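Beta-1,4-mannanase (PDB 2BVY) probably hydrolyses internal beta-1,4 bonds of mannans, this chain holding the family 26 catalytic barrel and an immunoglobulin-like domain of a larger modular enzyme. Local coordinates at residues Thr400-Val405 with Ala449-Ala454; His376-Ala381 with Thr392-Val397; Gly236-Asp241 with Gln372-Ile377; Arg132-Gly137 with Gln194-Phe199; Tyr215-Gly220 with Arg232-Asp237. All blocks are in the same frame, centred on the assembly; numbering follows the deposited sequence.

Contact 1 of 5, residues Thr400-Val405 with Ala449-Ala454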
# COMPACT_ATOMS: atom_id res chain seq x y z
N THR A 400 -23.56 -3.02 -4.59
CA THR A 400 -25.00 -3.25 -4.66
C THR A 400 -25.76 -2.08 -5.26
O THR A 400 -25.30 -0.94 -5.20
CB THR A 400 -25.58 -3.54 -3.26
OG1 THR A 400 -26.95 -3.92 -3.39
CG2 THR A 400 -25.48 -2.30 -2.37
N ASP A 401 -26.93 -2.37 -5.83
CA ASP A 401 -27.78 -1.35 -6.44
C ASP A 401 -28.52 -0.54 -5.39
O ASP A 401 -29.25 -1.10 -4.57
CB ASP A 401 -28.79 -2.01 -7.39
CG ASP A 401 -28.13 -2.62 -8.61
OD1 ASP A 401 -27.53 -1.86 -9.40
OD2 ASP A 401 -28.21 -3.85 -8.78
N VAL A 402 -28.33 0.77 -5.42
CA VAL A 402 -28.96 1.65 -4.44
C VAL A 402 -30.16 2.40 -4.99
O VAL A 402 -30.11 2.93 -6.11
CB VAL A 402 -27.95 2.68 -3.91
CG1 VAL A 402 -28.50 3.37 -2.67
CG2 VAL A 402 -26.63 2.01 -3.62
N GLN A 403 -31.23 2.46 -4.20
CA GLN A 403 -32.43 3.17 -4.61
C GLN A 403 -32.53 4.50 -3.88
O GLN A 403 -33.05 5.48 -4.43
CB GLN A 403 -33.68 2.34 -4.34
CG GLN A 403 -34.97 3.07 -4.72
CD GLN A 403 -36.15 2.14 -4.94
OE1 GLN A 403 -36.61 1.46 -4.01
NE2 GLN A 403 -36.65 2.10 -6.17
N SER A 404 -32.02 4.55 -2.65
CA SER A 404 -32.08 5.79 -1.88
C SER A 404 -31.11 5.80 -0.71
O SER A 404 -30.74 4.75 -0.17
CB SER A 404 -33.49 6.00 -1.34
OG SER A 404 -33.80 5.01 -0.38
N VAL A 405 -30.69 7.00 -0.33
CA VAL A 405 -29.79 7.17 0.80
C VAL A 405 -30.26 8.35 1.62
O VAL A 405 -30.59 9.41 1.08
CB VAL A 405 -28.33 7.43 0.34
CG1 VAL A 405 -27.41 7.48 1.56
CG2 VAL A 405 -27.87 6.34 -0.62
N ALA A 449 -25.96 7.42 7.99
CA ALA A 449 -26.47 7.31 6.63
C ALA A 449 -27.14 5.95 6.46
O ALA A 449 -26.61 4.93 6.89
CB ALA A 449 -25.33 7.46 5.63
N THR A 450 -28.31 5.96 5.84
CA THR A 450 -29.08 4.74 5.59
C THR A 450 -29.37 4.64 4.10
O THR A 450 -29.96 5.54 3.51
CB THR A 450 -30.41 4.74 6.36
OG1 THR A 450 -30.15 4.79 7.77
CG2 THR A 450 -31.21 3.49 6.02
N ALA A 451 -28.94 3.54 3.50
CA ALA A 451 -29.14 3.33 2.07
C ALA A 451 -29.98 2.10 1.81
O ALA A 451 -29.64 0.99 2.22
CB ALA A 451 -27.79 3.20 1.37
N THR A 452 -31.10 2.30 1.12
CA THR A 452 -31.99 1.19 0.78
C THR A 452 -31.45 0.58 -0.50
O THR A 452 -31.51 1.19 -1.57
CB THR A 452 -33.43 1.69 0.58
OG1 THR A 452 -33.94 2.17 1.83
CG2 THR A 452 -34.32 0.56 0.08
N THR A 453 -30.92 -0.63 -0.38
CA THR A 453 -30.31 -1.31 -1.51
C THR A 453 -30.80 -2.74 -1.73
O THR A 453 -31.50 -3.31 -0.90
CB THR A 453 -28.79 -1.36 -1.35
OG1 THR A 453 -28.20 -1.86 -2.56
CG2 THR A 453 -28.40 -2.28 -0.21
N ALA A 454 -30.40 -3.30 -2.87
CA ALA A 454 -30.75 -4.66 -3.25
C ALA A 454 -30.27 -5.65 -2.18
O ALA A 454 -30.88 -6.70 -1.98
CB ALA A 454 -30.13 -5.00 -4.60

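Contact 2 of 5, residues His376-Ala381 with Thr392-Val397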
# COMPACT_ATOMS: atom_id res chain seq x y z
N HIS A 376 -20.15 3.88 3.38
CA HIS A 376 -19.34 4.69 4.27
C HIS A 376 -19.53 6.15 3.90
O HIS A 376 -19.83 6.49 2.76
CB HIS A 376 -17.86 4.25 4.22
CG HIS A 376 -17.23 4.35 2.86
ND1 HIS A 376 -16.45 5.43 2.48
CD2 HIS A 376 -17.22 3.50 1.82
CE1 HIS A 376 -15.99 5.23 1.26
NE2 HIS A 376 -16.44 4.06 0.83
N ILE A 377 -19.38 7.02 4.89
CA ILE A 377 -19.54 8.46 4.68
C ILE A 377 -18.18 9.09 4.44
O ILE A 377 -17.35 9.18 5.35
CB ILE A 377 -20.25 9.09 5.91
CG1 ILE A 377 -21.66 8.48 6.06
CG2 ILE A 377 -20.35 10.60 5.76
CD1 ILE A 377 -22.31 8.73 7.41
N ALA A 378 -17.94 9.52 3.20
CA ALA A 378 -16.68 10.14 2.83
C ALA A 378 -16.49 11.53 3.45
O ALA A 378 -15.37 11.96 3.71
CB ALA A 378 -16.56 10.22 1.30
N SER A 379 -17.59 12.24 3.69
CA SER A 379 -17.50 13.55 4.34
C SER A 379 -18.84 13.92 4.97
O SER A 379 -19.88 13.84 4.32
CB SER A 379 -17.05 14.64 3.36
OG SER A 379 -17.99 14.83 2.31
N PRO A 380 -18.83 14.31 6.25
CA PRO A 380 -17.63 14.40 7.10
C PRO A 380 -17.17 13.03 7.59
O PRO A 380 -17.97 12.20 8.03
CB PRO A 380 -18.09 15.30 8.24
CG PRO A 380 -19.52 14.87 8.42
CD PRO A 380 -20.03 14.74 6.99
N ALA A 381 -15.86 12.81 7.51
CA ALA A 381 -15.28 11.55 7.95
C ALA A 381 -15.36 11.42 9.47
O ALA A 381 -15.32 12.42 10.20
CB ALA A 381 -13.83 11.47 7.50
N THR A 392 -20.70 19.59 2.14
CA THR A 392 -21.46 18.61 1.37
C THR A 392 -21.26 17.26 2.04
O THR A 392 -20.13 16.89 2.37
CB THR A 392 -20.94 18.51 -0.08
OG1 THR A 392 -20.83 19.82 -0.65
CG2 THR A 392 -21.90 17.68 -0.92
N VAL A 393 -22.35 16.54 2.25
CA VAL A 393 -22.26 15.22 2.85
C VAL A 393 -22.25 14.25 1.69
O VAL A 393 -23.14 14.29 0.83
CB VAL A 393 -23.49 14.90 3.75
CG1 VAL A 393 -23.42 13.47 4.23
CG2 VAL A 393 -23.53 15.84 4.94
N ARG A 394 -21.23 13.39 1.62
CA ARG A 394 -21.17 12.40 0.55
C ARG A 394 -21.05 11.00 1.11
O ARG A 394 -20.23 10.73 1.99
CB ARG A 394 -20.02 12.68 -0.42
CG ARG A 394 -18.98 13.63 0.08
CD ARG A 394 -18.22 14.27 -1.06
NE ARG A 394 -17.85 15.64 -0.70
CZ ARG A 394 -17.50 16.58 -1.56
NH1 ARG A 394 -17.47 16.30 -2.86
NH2 ARG A 394 -17.22 17.80 -1.14
N VAL A 395 -21.90 10.12 0.60
CA VAL A 395 -21.94 8.74 1.03
C VAL A 395 -21.62 7.81 -0.13
O VAL A 395 -22.09 8.01 -1.25
CB VAL A 395 -23.34 8.39 1.57
CG1 VAL A 395 -23.39 6.93 1.97
CG2 VAL A 395 -23.67 9.29 2.75
N ARG A 396 -20.81 6.81 0.15
CA ARG A 396 -20.44 5.84 -0.86
C ARG A 396 -21.16 4.53 -0.57
O ARG A 396 -21.16 4.05 0.56
CB ARG A 396 -18.93 5.59 -0.85
CG ARG A 396 -18.33 5.37 -2.23
CD ARG A 396 -18.75 4.06 -2.88
NE ARG A 396 -19.00 4.24 -4.31
CZ ARG A 396 -18.90 3.29 -5.23
NH1 ARG A 396 -18.53 2.06 -4.90
NH2 ARG A 396 -19.18 3.57 -6.49
N VAL A 397 -21.79 3.98 -1.60
CA VAL A 397 -22.48 2.70 -1.46
C VAL A 397 -22.01 1.87 -2.65
O VAL A 397 -22.30 2.20 -3.79
CB VAL A 397 -24.01 2.85 -1.53
CG1 VAL A 397 -24.66 1.51 -1.21
CG2 VAL A 397 -24.50 3.91 -0.55

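Contact 3 of 5, residues Gly236-Asp241 with Gln372-Ile377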
# COMPACT_ATOMS: atom_id res chain seq x y z
N GLY A 236 -10.72 -1.55 6.01
CA GLY A 236 -11.87 -2.44 5.92
C GLY A 236 -11.66 -3.60 4.95
O GLY A 236 -10.92 -3.47 3.97
N ASP A 237 -12.31 -4.73 5.22
CA ASP A 237 -12.16 -5.90 4.36
C ASP A 237 -12.42 -5.63 2.89
O ASP A 237 -11.79 -6.24 2.02
CB ASP A 237 -13.09 -7.05 4.83
CG ASP A 237 -12.82 -7.48 6.26
OD1 ASP A 237 -11.66 -7.38 6.71
OD2 ASP A 237 -13.77 -7.93 6.95
N ALA A 238 -13.32 -4.71 2.58
CA ALA A 238 -13.64 -4.41 1.19
C ALA A 238 -12.60 -3.54 0.49
O ALA A 238 -12.73 -3.26 -0.70
CB ALA A 238 -15.00 -3.73 1.12
N PHE A 239 -11.57 -3.11 1.22
CA PHE A 239 -10.57 -2.23 0.62
C PHE A 239 -9.12 -2.71 0.65
O PHE A 239 -8.26 -2.09 0.02
CB PHE A 239 -10.65 -0.86 1.29
CG PHE A 239 -12.02 -0.24 1.22
CD1 PHE A 239 -12.45 0.39 0.06
CD2 PHE A 239 -12.88 -0.32 2.30
CE1 PHE A 239 -13.73 0.92 -0.03
CE2 PHE A 239 -14.16 0.20 2.23
CZ PHE A 239 -14.59 0.82 1.06
N VAL A 240 -8.85 -3.79 1.37
CA VAL A 240 -7.49 -4.28 1.49
C VAL A 240 -7.32 -5.74 1.09
O VAL A 240 -8.10 -6.60 1.50
CB VAL A 240 -6.99 -4.13 2.95
CG1 VAL A 240 -5.53 -4.58 3.06
CG2 VAL A 240 -7.15 -2.68 3.40
N ASP A 241 -6.28 -6.02 0.30
CA ASP A 241 -5.96 -7.37 -0.14
C ASP A 241 -4.77 -7.90 0.64
O ASP A 241 -4.70 -9.09 0.97
CB ASP A 241 -5.60 -7.41 -1.63
CG ASP A 241 -6.79 -7.16 -2.53
OD1 ASP A 241 -7.83 -7.85 -2.34
OD2 ASP A 241 -6.69 -6.29 -3.43
N GLN A 372 -18.39 -7.35 -1.85
CA GLN A 372 -19.22 -7.22 -0.66
C GLN A 372 -19.83 -5.82 -0.57
O GLN A 372 -19.17 -4.82 -0.86
CB GLN A 372 -18.39 -7.50 0.60
CG GLN A 372 -17.20 -6.57 0.78
CD GLN A 372 -16.34 -6.92 1.99
OE1 GLN A 372 -16.79 -6.83 3.14
NE2 GLN A 372 -15.10 -7.32 1.73
N PRO A 373 -21.12 -5.74 -0.20
CA PRO A 373 -21.82 -4.46 -0.07
C PRO A 373 -21.22 -3.64 1.05
O PRO A 373 -20.99 -4.15 2.15
CB PRO A 373 -23.26 -4.86 0.22
CG PRO A 373 -23.38 -6.19 -0.47
CD PRO A 373 -22.08 -6.86 -0.09
N VAL A 374 -20.96 -2.37 0.77
CA VAL A 374 -20.39 -1.48 1.77
C VAL A 374 -20.97 -0.09 1.62
O VAL A 374 -21.37 0.32 0.53
CB VAL A 374 -18.85 -1.34 1.65
CG1 VAL A 374 -18.18 -2.66 1.95
CG2 VAL A 374 -18.48 -0.84 0.26
N VAL A 375 -21.02 0.62 2.74
CA VAL A 375 -21.50 1.97 2.76
C VAL A 375 -20.64 2.71 3.77
O VAL A 375 -20.38 2.21 4.87
CB VAL A 375 -22.99 2.06 3.20
CG1 VAL A 375 -23.18 1.42 4.57
CG2 VAL A 375 -23.44 3.51 3.22
N HIS A 376 -20.15 3.88 3.38
CA HIS A 376 -19.34 4.69 4.27
C HIS A 376 -19.53 6.15 3.90
O HIS A 376 -19.83 6.49 2.76
CB HIS A 376 -17.86 4.25 4.22
CG HIS A 376 -17.23 4.35 2.86
ND1 HIS A 376 -16.45 5.43 2.48
CD2 HIS A 376 -17.22 3.50 1.82
CE1 HIS A 376 -15.99 5.23 1.26
NE2 HIS A 376 -16.44 4.06 0.83
N ILE A 377 -19.38 7.02 4.89
CA ILE A 377 -19.54 8.46 4.68
C ILE A 377 -18.18 9.09 4.44
O ILE A 377 -17.35 9.18 5.35
CB ILE A 377 -20.25 9.09 5.91
CG1 ILE A 377 -21.66 8.48 6.06
CG2 ILE A 377 -20.35 10.60 5.76
CD1 ILE A 377 -22.31 8.73 7.41

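Contact 4 of 5, residues Arg132-Gly137 with Gln194-Phe199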
# COMPACT_ATOMS: atom_id res chain seq x y z
N ARG A 132 -6.22 16.51 5.35
CA ARG A 132 -7.61 16.98 5.34
C ARG A 132 -7.90 17.81 4.09
O ARG A 132 -9.01 17.79 3.57
CB ARG A 132 -7.90 17.81 6.61
CG ARG A 132 -7.59 17.05 7.92
CD ARG A 132 -8.25 17.71 9.13
NE ARG A 132 -8.02 16.95 10.36
CZ ARG A 132 -6.94 17.06 11.13
NH1 ARG A 132 -5.96 17.90 10.81
NH2 ARG A 132 -6.83 16.32 12.23
N ALA A 133 -6.89 18.52 3.59
CA ALA A 133 -7.06 19.33 2.39
C ALA A 133 -7.26 18.45 1.16
O ALA A 133 -7.87 18.86 0.17
CB ALA A 133 -5.82 20.21 2.18
N VAL A 134 -6.76 17.22 1.25
CA VAL A 134 -6.84 16.28 0.14
C VAL A 134 -8.08 15.37 0.18
O VAL A 134 -8.42 14.73 -0.82
CB VAL A 134 -5.52 15.46 0.09
CG1 VAL A 134 -5.78 13.98 -0.04
CG2 VAL A 134 -4.66 15.97 -1.05
N LEU A 135 -8.76 15.31 1.31
CA LEU A 135 -9.96 14.49 1.44
C LEU A 135 -11.09 15.03 0.55
O LEU A 135 -11.08 16.20 0.15
CB LEU A 135 -10.46 14.47 2.89
CG LEU A 135 -9.68 13.66 3.92
CD1 LEU A 135 -10.23 13.95 5.31
CD2 LEU A 135 -9.79 12.18 3.60
N PRO A 136 -12.08 14.18 0.24
CA PRO A 136 -13.20 14.64 -0.59
C PRO A 136 -13.79 15.91 0.04
O PRO A 136 -14.06 15.94 1.24
CB PRO A 136 -14.16 13.45 -0.54
CG PRO A 136 -13.21 12.29 -0.52
CD PRO A 136 -12.18 12.73 0.49
N GLY A 137 -13.96 16.95 -0.77
CA GLY A 137 -14.50 18.20 -0.26
C GLY A 137 -13.43 19.14 0.24
O GLY A 137 -13.72 20.28 0.60
N GLN A 194 -9.06 6.59 6.98
CA GLN A 194 -9.85 5.56 6.32
C GLN A 194 -10.55 6.08 5.08
O GLN A 194 -10.62 5.39 4.06
CB GLN A 194 -10.87 4.97 7.30
CG GLN A 194 -10.25 4.10 8.39
CD GLN A 194 -11.22 3.83 9.52
OE1 GLN A 194 -11.94 4.72 9.94
NE2 GLN A 194 -11.24 2.60 10.01
N GLU A 195 -11.09 7.30 5.15
CA GLU A 195 -11.77 7.83 3.98
C GLU A 195 -10.77 8.12 2.88
O GLU A 195 -11.06 7.92 1.69
CB GLU A 195 -12.59 9.07 4.34
CG GLU A 195 -13.80 8.77 5.26
CD GLU A 195 -14.62 7.55 4.82
OE1 GLU A 195 -14.85 7.38 3.61
OE2 GLU A 195 -15.06 6.76 5.69
N LEU A 196 -9.58 8.58 3.25
CA LEU A 196 -8.55 8.85 2.24
C LEU A 196 -8.21 7.54 1.51
O LEU A 196 -8.20 7.49 0.28
CB LEU A 196 -7.28 9.41 2.88
CG LEU A 196 -6.09 9.63 1.95
CD1 LEU A 196 -6.50 10.53 0.78
CD2 LEU A 196 -4.94 10.27 2.73
N TYR A 197 -7.94 6.49 2.28
CA TYR A 197 -7.59 5.21 1.68
C TYR A 197 -8.77 4.66 0.87
O TYR A 197 -8.60 4.23 -0.27
CB TYR A 197 -7.16 4.22 2.77
CG TYR A 197 -6.48 2.97 2.24
CD1 TYR A 197 -7.23 1.92 1.70
CD2 TYR A 197 -5.09 2.86 2.23
CE1 TYR A 197 -6.62 0.80 1.16
CE2 TYR A 197 -4.46 1.74 1.68
CZ TYR A 197 -5.24 0.71 1.15
OH TYR A 197 -4.63 -0.39 0.60
N ARG A 198 -9.98 4.69 1.44
CA ARG A 198 -11.16 4.20 0.73
C ARG A 198 -11.39 4.96 -0.58
O ARG A 198 -11.67 4.36 -1.61
CB ARG A 198 -12.40 4.31 1.63
CG ARG A 198 -12.38 3.33 2.79
CD ARG A 198 -13.42 3.69 3.85
NE ARG A 198 -13.36 2.78 4.99
CZ ARG A 198 -13.93 3.00 6.17
NH1 ARG A 198 -14.61 4.11 6.39
NH2 ARG A 198 -13.83 2.09 7.14
N PHE A 199 -11.27 6.29 -0.54
CA PHE A 199 -11.47 7.08 -1.75
C PHE A 199 -10.46 6.69 -2.81
O PHE A 199 -10.78 6.62 -4.00
CB PHE A 199 -11.32 8.58 -1.46
CG PHE A 199 -11.20 9.40 -2.71
CD1 PHE A 199 -12.32 9.65 -3.50
CD2 PHE A 199 -9.95 9.87 -3.13
CE1 PHE A 199 -12.20 10.35 -4.70
CE2 PHE A 199 -9.82 10.57 -4.32
CZ PHE A 199 -10.95 10.82 -5.11

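Contact 5 of 5, residues Tyr215-Gly220 with Arg232-Asp237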
# COMPACT_ATOMS: atom_id res chain seq x y z
N TYR A 215 -4.45 -4.24 -3.52
CA TYR A 215 -4.24 -3.18 -2.55
C TYR A 215 -3.61 -3.62 -1.24
O TYR A 215 -4.09 -4.54 -0.58
CB TYR A 215 -5.55 -2.44 -2.31
CG TYR A 215 -6.06 -1.76 -3.56
CD1 TYR A 215 -6.83 -2.46 -4.50
CD2 TYR A 215 -5.70 -0.45 -3.85
CE1 TYR A 215 -7.23 -1.85 -5.69
CE2 TYR A 215 -6.10 0.17 -5.03
CZ TYR A 215 -6.86 -0.53 -5.95
OH TYR A 215 -7.25 0.10 -7.11
N ALA A 216 -2.52 -2.96 -0.87
CA ALA A 216 -1.82 -3.28 0.37
C ALA A 216 -1.97 -2.14 1.35
O ALA A 216 -1.98 -0.97 0.97
CB ALA A 216 -0.34 -3.54 0.09
N TRP A 217 -2.08 -2.50 2.62
CA TRP A 217 -2.22 -1.54 3.70
C TRP A 217 -1.28 -1.93 4.84
O TRP A 217 -1.39 -3.02 5.40
CB TRP A 217 -3.67 -1.51 4.18
CG TRP A 217 -3.86 -0.78 5.46
CD1 TRP A 217 -3.96 0.57 5.64
CD2 TRP A 217 -3.95 -1.36 6.77
NE1 TRP A 217 -4.11 0.87 6.98
CE2 TRP A 217 -4.11 -0.31 7.69
CE3 TRP A 217 -3.90 -2.68 7.24
CZ2 TRP A 217 -4.23 -0.53 9.06
CZ3 TRP A 217 -4.03 -2.90 8.61
CH2 TRP A 217 -4.19 -1.83 9.50
N GLY A 218 -0.36 -1.04 5.16
CA GLY A 218 0.59 -1.30 6.23
C GLY A 218 0.75 -0.04 7.04
O GLY A 218 1.49 0.86 6.64
N PRO A 219 0.08 0.06 8.20
CA PRO A 219 0.12 1.22 9.09
C PRO A 219 1.47 1.50 9.75
O PRO A 219 1.67 2.59 10.28
CB PRO A 219 -0.95 0.88 10.12
CG PRO A 219 -0.75 -0.61 10.28
CD PRO A 219 -0.67 -1.04 8.83
N GLY A 220 2.38 0.53 9.73
CA GLY A 220 3.67 0.76 10.35
C GLY A 220 4.23 -0.48 11.03
O GLY A 220 4.10 -1.59 10.51
N ARG A 232 -6.70 -0.02 14.28
CA ARG A 232 -7.40 1.24 14.54
C ARG A 232 -7.58 2.08 13.28
O ARG A 232 -8.54 2.83 13.14
CB ARG A 232 -6.64 2.07 15.58
CG ARG A 232 -7.08 3.53 15.66
CD ARG A 232 -6.73 4.11 17.01
NE ARG A 232 -5.38 3.73 17.42
CZ ARG A 232 -4.88 3.92 18.64
NH1 ARG A 232 -5.63 4.48 19.58
NH2 ARG A 232 -3.64 3.54 18.92
N THR A 233 -6.65 1.91 12.35
CA THR A 233 -6.66 2.67 11.11
C THR A 233 -7.08 1.82 9.90
O THR A 233 -7.17 2.31 8.78
CB THR A 233 -5.25 3.26 10.93
OG1 THR A 233 -5.34 4.68 10.79
CG2 THR A 233 -4.53 2.64 9.76
N TYR A 234 -7.35 0.54 10.14
CA TYR A 234 -7.75 -0.40 9.10
C TYR A 234 -8.87 0.09 8.18
O TYR A 234 -9.98 0.38 8.63
CB TYR A 234 -8.15 -1.72 9.75
CG TYR A 234 -8.52 -2.81 8.78
CD1 TYR A 234 -7.67 -3.16 7.74
CD2 TYR A 234 -9.72 -3.52 8.92
CE1 TYR A 234 -7.99 -4.18 6.86
CE2 TYR A 234 -10.05 -4.55 8.06
CZ TYR A 234 -9.18 -4.88 7.03
OH TYR A 234 -9.49 -5.90 6.17
N PRO A 235 -8.61 0.17 6.87
CA PRO A 235 -9.59 0.62 5.88
C PRO A 235 -10.85 -0.24 5.76
O PRO A 235 -11.92 0.27 5.42
CB PRO A 235 -8.78 0.65 4.58
CG PRO A 235 -7.41 0.97 5.05
CD PRO A 235 -7.28 0.05 6.25
N GLY A 236 -10.72 -1.55 6.01
CA GLY A 236 -11.87 -2.44 5.92
C GLY A 236 -11.66 -3.60 4.95
O GLY A 236 -10.92 -3.47 3.97
N ASP A 237 -12.31 -4.73 5.22
CA ASP A 237 -12.16 -5.90 4.36
C ASP A 237 -12.42 -5.63 2.89
O ASP A 237 -11.79 -6.24 2.02
CB ASP A 237 -13.09 -7.05 4.83
CG ASP A 237 -12.82 -7.48 6.26
OD1 ASP A 237 -11.66 -7.38 6.71
OD2 ASP A 237 -13.77 -7.93 6.95

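Contact 1 of 5, residues Thr400-Val405 with Ala449-Ala454
T400 and T453 reach toward each other tip to tip, just ahead of strand 402-410 and at the end of strand 446-453. Each hydroxyl stands anti to the backbone N of its own residue (chi1 -173° in T400, -172° in T453), which turns both OG1 atoms inward. Both threonine ends are tightly placed in the model, T453 OG1 above all, and its bonds to T400 OG1 and D401 O are therefore doubtful in detail. A firmer bond runs from A454 N to D401 O, 3.0 Å, in the carbonyl plane. T400 OG1 also makes a weak bond to A455 N. With an alanine at T400, the T453 side chain would probably be left without the group facing it and be freer to turn, and A455 N would lose its weak acceptor. Further along, V402 CG1 lies 4.1 Å from A451 CB and V405 CG2 lies 3.7 Å from that same methyl; this face packs on V395, V397 and W429. On the other face S404 OG sits 3.5 Å from T452 CB. Q403 N gives a nearly straight bond to T452 O (2.9 Å, 169°), while T452 N binds S404 O at 2.8 Å. Two residues, Q403 and S404, thus face the single T452, a classic beta bulge between antiparallel strands of the immunoglobulin-like domain.

Contact 2 of 5, residues His376-Ala381 with Thr392-Val397
H376 pairs with R396, I377 with V395 and S379 with R394 in an antiparallel arrangement of the immunoglobulin-like domain, interrupted by a classic beta bulge in which A378 and S379 both face R394. Strand 374-379 is outermost in its sheet within this chain. Backbone bonds hold the unbroken end: R396 N reaches H376 O at 2.8 Å and almost straight (178°), and H376 N returns to R396 O at 3.0 Å. In the bulge R394 O takes two weak bonds, from A378 N and S379 N, while R394 N gives a sounder one to S379 O, 3.1 Å. The S379 hydroxyl lies at the edge of the R394 guanidinium, in its plane, but OG is too tightly placed in the model for its bonds to be certain. Apolar contacts line the other face, with I377 CG1 4.0 Å from V395 CG2 and P380 CD, beyond a cis peptide, 4.2 Å from V393 CG2; A449 and W433 continue this core. H376 is gripped from outside the pair, NE2 by E202 and ND1 by E195, both on helix 190-207 of the catalytic domain. The R396 chain bends at chi2 and chi3, carrying NE off to L427 O. Its CB stays behind in a CH-pi contact over one face of the H376 imidazole, 3.7 Å from the centroid and 25° off the ring normal.

Contact 3 of 5, residues Gly236-Asp241 with Gln372-Ile377
A chi1 of -56° sets CG of F239 anti to its carbonyl carbon, while a chi1 of 60° puts CG of H376 between its backbone N and carbonyl carbon, and the two rings meet from opposite directions. They form an offset edge-to-face pair, the F239 edge toward the H376 face, with planes at 90° and centroids 5.4 Å apart. F239 CZ makes the nearest approach, 3.7 Å from H376 NE2. Q372, extended beyond CG, lays its amide against A238, its CD 3.6 Å from A238 CB. Its NE2 is 3.3 Å from A238 N, but both are donors and they do not bond. V374 touches both A238 and F239: CG1 presses tightly on A238 CB at 3.5 Å, and CG2 lies 4.3 Å from F239 CZ. R198, V201 and E202 of helix 190-207 pack around F239. The loop before barrel strand 242-249 is thereby seated on the first strand of the immunoglobulin-like domain by apolar, aromatic and amide packing, without a hydrogen bond between the two segments. The carboxylates that grip both imidazole nitrogens fix the rotation of the ring that F239 meets and would be consistent with its being protonated.

Contact 4 of 5, residues Arg132-Gly137 with Gln194-Phe199
In the outer helical layer of the catalytic TIM barrel, V134 and the turn residues L135 and P136 after helix 130-134 pack on L196 and F199 of helix 190-207, which joins strand 168-171 to strand 213-217. V134 CG1 meets L196 CD1 at 3.6 Å, the two side chains crossing at a slant; L196 is placed for this by a chi1 of 175°, with CG anti to the backbone N. L135 approaches the helix itself: with CG anti to its carbonyl carbon (chi1 -74°), its CD2 comes to 3.6 Å from L196 N and 3.8 Å from L196 CB. P136 and F199 slide past each other in opposite directions, P136 CG lying 4.1 Å from F199 CD1. The F199 ring also meets those of H141 and Y203, and L144 of helix 141-157 touches both V134 and L196. E195 starts out toward L135, its CB 4.2 Å from L135 CD2, but its carboxylate turns elsewhere. There OE2 forms a salt bridge with R198 NH1 at 2.8 Å, and the other oxygen is already taken up by the immunoglobulin-like domain. The R198 nitrogen comes from above the carboxylate plane, 40° out of it, yet OE2 lies close to the guanidinium plane. Q194 CB covers one face of that guanidinium, and R198 NE binds P235 O. The contact proper is thus apolar and buried, with polar groups at its margin satisfied within helix 190-207 and by other parts of the fold; the R198 guanidinium beside E195, with the H376 imidazole, would probably favour its ionised form.

Contact 5 of 5, residues Tyr215-Gly220 with Arg232-Asp237
W217 ends barrel strand 213-217 and lays its indole against T233, Y234 and P235 of the loop that leads to the next strand of the TIM barrel. CH-pi contacts cover one face: P235 CD stands almost directly above the five-membered ring, 3.3 Å from its centroid and 8° off the normal, and Y234 CA lies 4.0 Å from the centroid of the six-membered ring. P219 CD takes the opposite face, and its side chain is about 7 Å from that of E175, the predicted proton donor. An aromatic contact adds to these, the Y234 edge turned toward the W217 face with centroids 5.3 Å apart and planes at 62°. Here Y234 CD1 is 3.8 Å from W217 CZ3. With CG anti to the backbone N (chi1 168°), W217 extends its ring toward the loop, where Y197 and Y230 also meet it. Replacing W217 by a leucine would probably open a gap against P235 and leave the Y234 edge without its aromatic face. Van der Waals contact at the edge completes the fit: T233 CG2 lies in the indole plane, 3.3 Å from both NE1 and CZ2 of W217.

How the contacts relate
From the N terminus, contact 4 closes first, bringing helix 190-207 back to the end of helix 130-134. Contact 5 then closes a short loop after strand 213-217. The five follow in series, neither nesting nor crossing, but contact 3 overlaps its neighbours: it starts on G236 and D237, where contact 5 ends, and ends on H376 and I377, where contact 2 begins. Its long loop spans the rest of the barrel and joins the two domains. Contact 2 pairs the first and third strands, 374-379 and 391-398, and contact 1 pairs later ones in the same sheet. Helix 190-207 of contact 4 also borders contacts 2, 3 and 5, so the barrel and the immunoglobulin-like domain meet along it.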